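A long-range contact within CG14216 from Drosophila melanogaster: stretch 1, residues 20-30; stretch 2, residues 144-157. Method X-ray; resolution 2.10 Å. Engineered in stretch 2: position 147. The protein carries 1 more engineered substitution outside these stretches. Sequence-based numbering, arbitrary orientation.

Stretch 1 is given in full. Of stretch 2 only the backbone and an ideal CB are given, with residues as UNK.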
# COMPACT_ATOMS: atom_id res chain seq x y z
N MET A 20 6.98 -3.28 0.16
CA MET A 20 7.66 -4.17 1.10
C MET A 20 7.04 -4.11 2.49
O MET A 20 6.67 -5.14 3.05
CB MET A 20 9.13 -3.79 1.23
CG MET A 20 10.05 -4.58 0.32
SD MET A 20 10.15 -6.33 0.77
CE MET A 20 10.87 -6.99 -0.73
N ASN A 21 6.95 -2.92 3.06
CA ASN A 21 6.52 -2.77 4.44
C ASN A 21 5.09 -2.25 4.56
O ASN A 21 4.17 -3.02 4.82
CB ASN A 21 7.47 -1.83 5.19
CG ASN A 21 7.10 -1.65 6.65
OD1 ASN A 21 6.56 -2.56 7.28
ND2 ASN A 21 7.38 -0.47 7.19
N ARG A 22 4.91 -0.95 4.37
CA ARG A 22 3.64 -0.29 4.66
C ARG A 22 2.47 -0.81 3.82
O ARG A 22 1.39 -1.06 4.36
CB ARG A 22 3.79 1.22 4.47
CG ARG A 22 4.66 1.89 5.54
CD ARG A 22 5.09 3.31 5.13
NE ARG A 22 5.93 3.30 3.94
CZ ARG A 22 6.34 4.39 3.29
NH1 ARG A 22 5.98 5.59 3.72
NH2 ARG A 22 7.10 4.27 2.22
N SER A 23 2.67 -0.98 2.52
CA SER A 23 1.58 -1.43 1.65
C SER A 23 1.21 -2.88 1.94
O SER A 23 0.07 -3.28 1.78
CB SER A 23 1.95 -1.28 0.18
OG SER A 23 2.91 -2.25 -0.22
N MET A 24 2.19 -3.67 2.36
CA MET A 24 1.95 -5.10 2.58
C MET A 24 1.27 -5.36 3.92
O MET A 24 0.47 -6.27 4.04
CB MET A 24 3.27 -5.87 2.48
CG MET A 24 3.83 -5.87 1.07
SD MET A 24 2.66 -6.57 -0.11
CE MET A 24 2.97 -8.32 0.12
N GLU A 25 1.59 -4.55 4.92
CA GLU A 25 0.90 -4.61 6.19
C GLU A 25 -0.57 -4.26 5.97
O GLU A 25 -1.46 -4.95 6.48
CB GLU A 25 1.54 -3.62 7.17
CG GLU A 25 1.19 -3.85 8.61
CD GLU A 25 1.83 -5.10 9.17
OE1 GLU A 25 1.08 -6.02 9.53
OE2 GLU A 25 3.08 -5.17 9.23
N ALA A 26 -0.82 -3.21 5.20
CA ALA A 26 -2.18 -2.81 4.87
C ALA A 26 -2.86 -3.86 4.00
O ALA A 26 -4.06 -4.12 4.15
CB ALA A 26 -2.19 -1.45 4.16
N HIS A 27 -2.11 -4.45 3.08
CA HIS A 27 -2.65 -5.47 2.19
C HIS A 27 -3.21 -6.59 3.05
O HIS A 27 -4.35 -7.01 2.88
CB HIS A 27 -1.56 -6.03 1.27
CG HIS A 27 -2.08 -6.94 0.19
ND1 HIS A 27 -1.58 -6.93 -1.10
CD2 HIS A 27 -3.05 -7.89 0.21
CE1 HIS A 27 -2.23 -7.83 -1.82
NE2 HIS A 27 -3.12 -8.42 -1.05
N ASN A 28 -2.39 -7.07 3.98
CA ASN A 28 -2.74 -8.21 4.80
C ASN A 28 -3.98 -7.95 5.65
O ASN A 28 -4.89 -8.77 5.70
CB ASN A 28 -1.56 -8.58 5.70
CG ASN A 28 -1.87 -9.77 6.59
OD1 ASN A 28 -1.73 -10.92 6.18
ND2 ASN A 28 -2.30 -9.49 7.81
N PHE A 29 -4.01 -6.79 6.29
CA PHE A 29 -5.11 -6.43 7.17
C PHE A 29 -6.40 -6.29 6.37
O PHE A 29 -7.42 -6.89 6.71
CB PHE A 29 -4.78 -5.14 7.92
CG PHE A 29 -5.55 -4.96 9.19
CD1 PHE A 29 -5.01 -5.36 10.41
CD2 PHE A 29 -6.81 -4.39 9.18
CE1 PHE A 29 -5.72 -5.20 11.59
CE2 PHE A 29 -7.53 -4.23 10.36
CZ PHE A 29 -6.98 -4.62 11.56
N LEU A 30 -6.35 -5.49 5.31
CA LEU A 30 -7.52 -5.28 4.45
C LEU A 30 -8.09 -6.60 3.93
O LEU A 30 -9.31 -6.79 3.93
CB LEU A 30 -7.17 -4.37 3.27
CG LEU A 30 -7.07 -2.87 3.59
CD1 LEU A 30 -6.34 -2.13 2.47
CD2 LEU A 30 -8.46 -2.27 3.82
N UNK A 144 -0.73 9.28 5.72
CA UNK A 144 0.67 9.16 6.11
C UNK A 144 0.92 7.99 7.05
O UNK A 144 0.29 7.88 8.10
CB UNK A 144 1.14 10.46 6.77
N UNK A 145 1.85 7.13 6.65
CA UNK A 145 2.29 6.02 7.48
C UNK A 145 3.80 6.10 7.65
O UNK A 145 4.55 6.05 6.67
CB UNK A 145 1.88 4.68 6.87
N UNK A 146 4.26 6.22 8.88
CA UNK A 146 5.69 6.25 9.17
C UNK A 146 6.30 4.90 8.80
O UNK A 146 5.69 3.85 9.03
CB UNK A 146 5.95 6.58 10.64
N UNK A 147 7.49 4.93 8.20
CA UNK A 147 8.05 3.72 7.61
C UNK A 147 8.90 2.88 8.56
O UNK A 147 10.13 2.88 8.49
CB UNK A 147 8.90 4.10 6.39
N UNK A 148 8.22 2.18 9.46
CA UNK A 148 8.83 1.12 10.26
C UNK A 148 7.77 0.07 10.56
O UNK A 148 6.58 0.27 10.27
CB UNK A 148 9.43 1.67 11.55
N UNK A 149 8.18 -1.05 11.14
CA UNK A 149 7.27 -2.18 11.33
C UNK A 149 6.07 -1.84 12.21
O UNK A 149 4.94 -2.21 11.89
CB UNK A 149 8.03 -3.36 11.94
N UNK A 150 6.29 -1.12 13.31
CA UNK A 150 5.22 -0.84 14.26
C UNK A 150 4.19 0.11 13.66
O UNK A 150 2.98 -0.12 13.76
CB UNK A 150 5.79 -0.25 15.55
N UNK A 151 4.66 1.19 13.05
CA UNK A 151 3.77 2.19 12.49
C UNK A 151 3.09 1.68 11.22
O UNK A 151 2.02 2.14 10.87
CB UNK A 151 4.54 3.48 12.20
N UNK A 152 3.71 0.71 10.54
CA UNK A 152 3.08 0.11 9.37
C UNK A 152 1.81 -0.62 9.80
O UNK A 152 0.78 -0.55 9.13
CB UNK A 152 4.04 -0.84 8.66
N UNK A 153 1.88 -1.33 10.92
CA UNK A 153 0.71 -2.03 11.44
C UNK A 153 -0.36 -1.03 11.89
O UNK A 153 -1.55 -1.24 11.62
CB UNK A 153 1.11 -2.94 12.60
N UNK A 154 0.06 0.03 12.56
CA UNK A 154 -0.86 1.07 13.01
C UNK A 154 -1.54 1.70 11.80
O UNK A 154 -2.73 1.99 11.82
CB UNK A 154 -0.13 2.13 13.83
N UNK A 155 -0.77 1.92 10.74
CA UNK A 155 -1.30 2.47 9.51
C UNK A 155 -2.32 1.54 8.88
O UNK A 155 -3.31 1.98 8.30
CB UNK A 155 -0.16 2.75 8.52
N UNK A 156 -2.11 0.23 9.01
CA UNK A 156 -3.02 -0.73 8.43
C UNK A 156 -4.37 -0.63 9.13
O UNK A 156 -5.41 -0.68 8.49
CB UNK A 156 -2.45 -2.15 8.53
N UNK A 157 -4.35 -0.48 10.45
CA UNK A 157 -5.57 -0.27 11.21
C UNK A 157 -6.30 0.99 10.75
O UNK A 157 -7.51 0.98 10.56
CB UNK A 157 -5.25 -0.18 12.70

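Position 144 points its CA-to-CB bond away from stretch 1, so almost any side chain would suit; it is D144. Position 145, with extended backbone angles, points toward the aliphatic part of R22, the ideal CB lying 3.9 Å from R22 CD. A modest apolar residue fits, and V145 packs CG1 3.6 Å from R22 CG. Its carbonyl matters as well: R22 NH1 donates a weak hydrogen bond to V145 O (3.3 Å), near the guanidinium plane. Position 146 points away and restricts little; it is V146.

At position 147 the CB is directed sideways, 3.9 Å from R22 NE and 4.9 Å from N21 ND2. Two donors nearby favour an acceptor, such as Asp, Asn or a longer equivalent. The deposited residue is the engineered N147. Its OD1 accepts from N21 ND2 at 3.0 Å in a nearly straight hydrogen bond, whereas its ND2 lies over one face of the R22 guanidinium, 3.2 Å from R22 NH2, a pair of donors that cannot bond to each other.

Position 148 points away, and its extended backbone leads directly into a helix, a setting for Ser, Thr, Asp or Asn as N-cap. N148 fills it: OD1 accepts from the backbone N of 151 (3.0 Å), and N148 O receives a weak bond from N21 ND2 (3.3 Å). Positions 149, 150 and 151 open the helix with CBs directed away or sideways, tolerating small or polar residues; they are A149, E150 and D151, the last also accepting at OD2 from N148 ND2 (2.9 Å).

Position 152 points toward stretch 1, its ideal CB 3.3 Å from N21 OD1 and 4.0 Å from E25 CB. So little room favours Ala or Gly. A152 lets E25 settle among 149, 152, 153 and 156, and one water donates to both R22 O (2.8 Å) and A152 O (2.9 Å). Position 153, sideways and 4.1 Å from E25 CG, could carry an aliphatic or a long polar chain; L153 brings CD1 to 3.4 Å from E25 OE1. Positions 154 and 155 have no atom of stretch 1 near their ideal CBs and are permissive: M154 and G155.

Position 156 faces A26 CA at 3.7 Å and F29 CB at 3.8 Å from its ideal CB, again suiting a small residue, and A156 packs there. Position 157 starts away, but a long or aromatic chain could return to F29. F157 does, offering its ring face to the F29 edge, centroids 4.5 Å apart.

Stretch 2 (144-157) DVVNNAEDALMGAF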
# COMPACT_ATOMS: atom_id res chain seq x y z
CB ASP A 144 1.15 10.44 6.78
CG ASP A 144 1.39 11.55 5.78
OD1 ASP A 144 1.60 11.23 4.59
OD2 ASP A 144 1.38 12.73 6.18
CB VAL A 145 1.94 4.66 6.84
CG1 VAL A 145 2.34 3.52 7.76
CG2 VAL A 145 0.45 4.58 6.50
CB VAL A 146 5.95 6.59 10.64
CG1 VAL A 146 7.44 6.49 10.97
CG2 VAL A 146 5.42 7.99 10.95
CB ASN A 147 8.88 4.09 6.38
CG ASN A 147 9.00 2.95 5.41
OD1 ASN A 147 8.72 1.80 5.75
ND2 ASN A 147 9.40 3.25 4.18
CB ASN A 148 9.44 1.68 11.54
CG ASN A 148 8.41 2.28 12.46
OD1 ASN A 148 7.59 1.58 13.04
ND2 ASN A 148 8.46 3.60 12.62
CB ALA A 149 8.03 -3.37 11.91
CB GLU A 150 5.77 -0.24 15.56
CG GLU A 150 6.65 -1.18 16.36
CD GLU A 150 8.13 -0.95 16.11
OE1 GLU A 150 8.84 -0.56 17.06
OE2 GLU A 150 8.59 -1.16 14.96
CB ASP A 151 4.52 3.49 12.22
CG ASP A 151 4.79 4.27 13.49
OD1 ASP A 151 3.84 4.47 14.27
OD2 ASP A 151 5.95 4.69 13.71
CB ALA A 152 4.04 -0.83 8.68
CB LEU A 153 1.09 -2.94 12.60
CG LEU A 153 -0.09 -3.72 13.19
CD1 LEU A 153 -0.68 -4.66 12.14
CD2 LEU A 153 0.34 -4.50 14.43
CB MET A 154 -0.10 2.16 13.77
CG MET A 154 0.62 1.68 15.02
SD MET A 154 -0.49 1.44 16.42
CE MET A 154 -1.05 -0.24 16.17
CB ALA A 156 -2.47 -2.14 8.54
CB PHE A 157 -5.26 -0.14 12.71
CG PHE A 157 -5.25 -1.45 13.45
CD1 PHE A 157 -6.42 -1.95 14.03
CD2 PHE A 157 -4.08 -2.18 13.59
CE1 PHE A 157 -6.42 -3.15 14.72
CE2 PHE A 157 -4.07 -3.38 14.29
CZ PHE A 157 -5.24 -3.87 14.86
O HOH W 1 0.43 0.49 6.49
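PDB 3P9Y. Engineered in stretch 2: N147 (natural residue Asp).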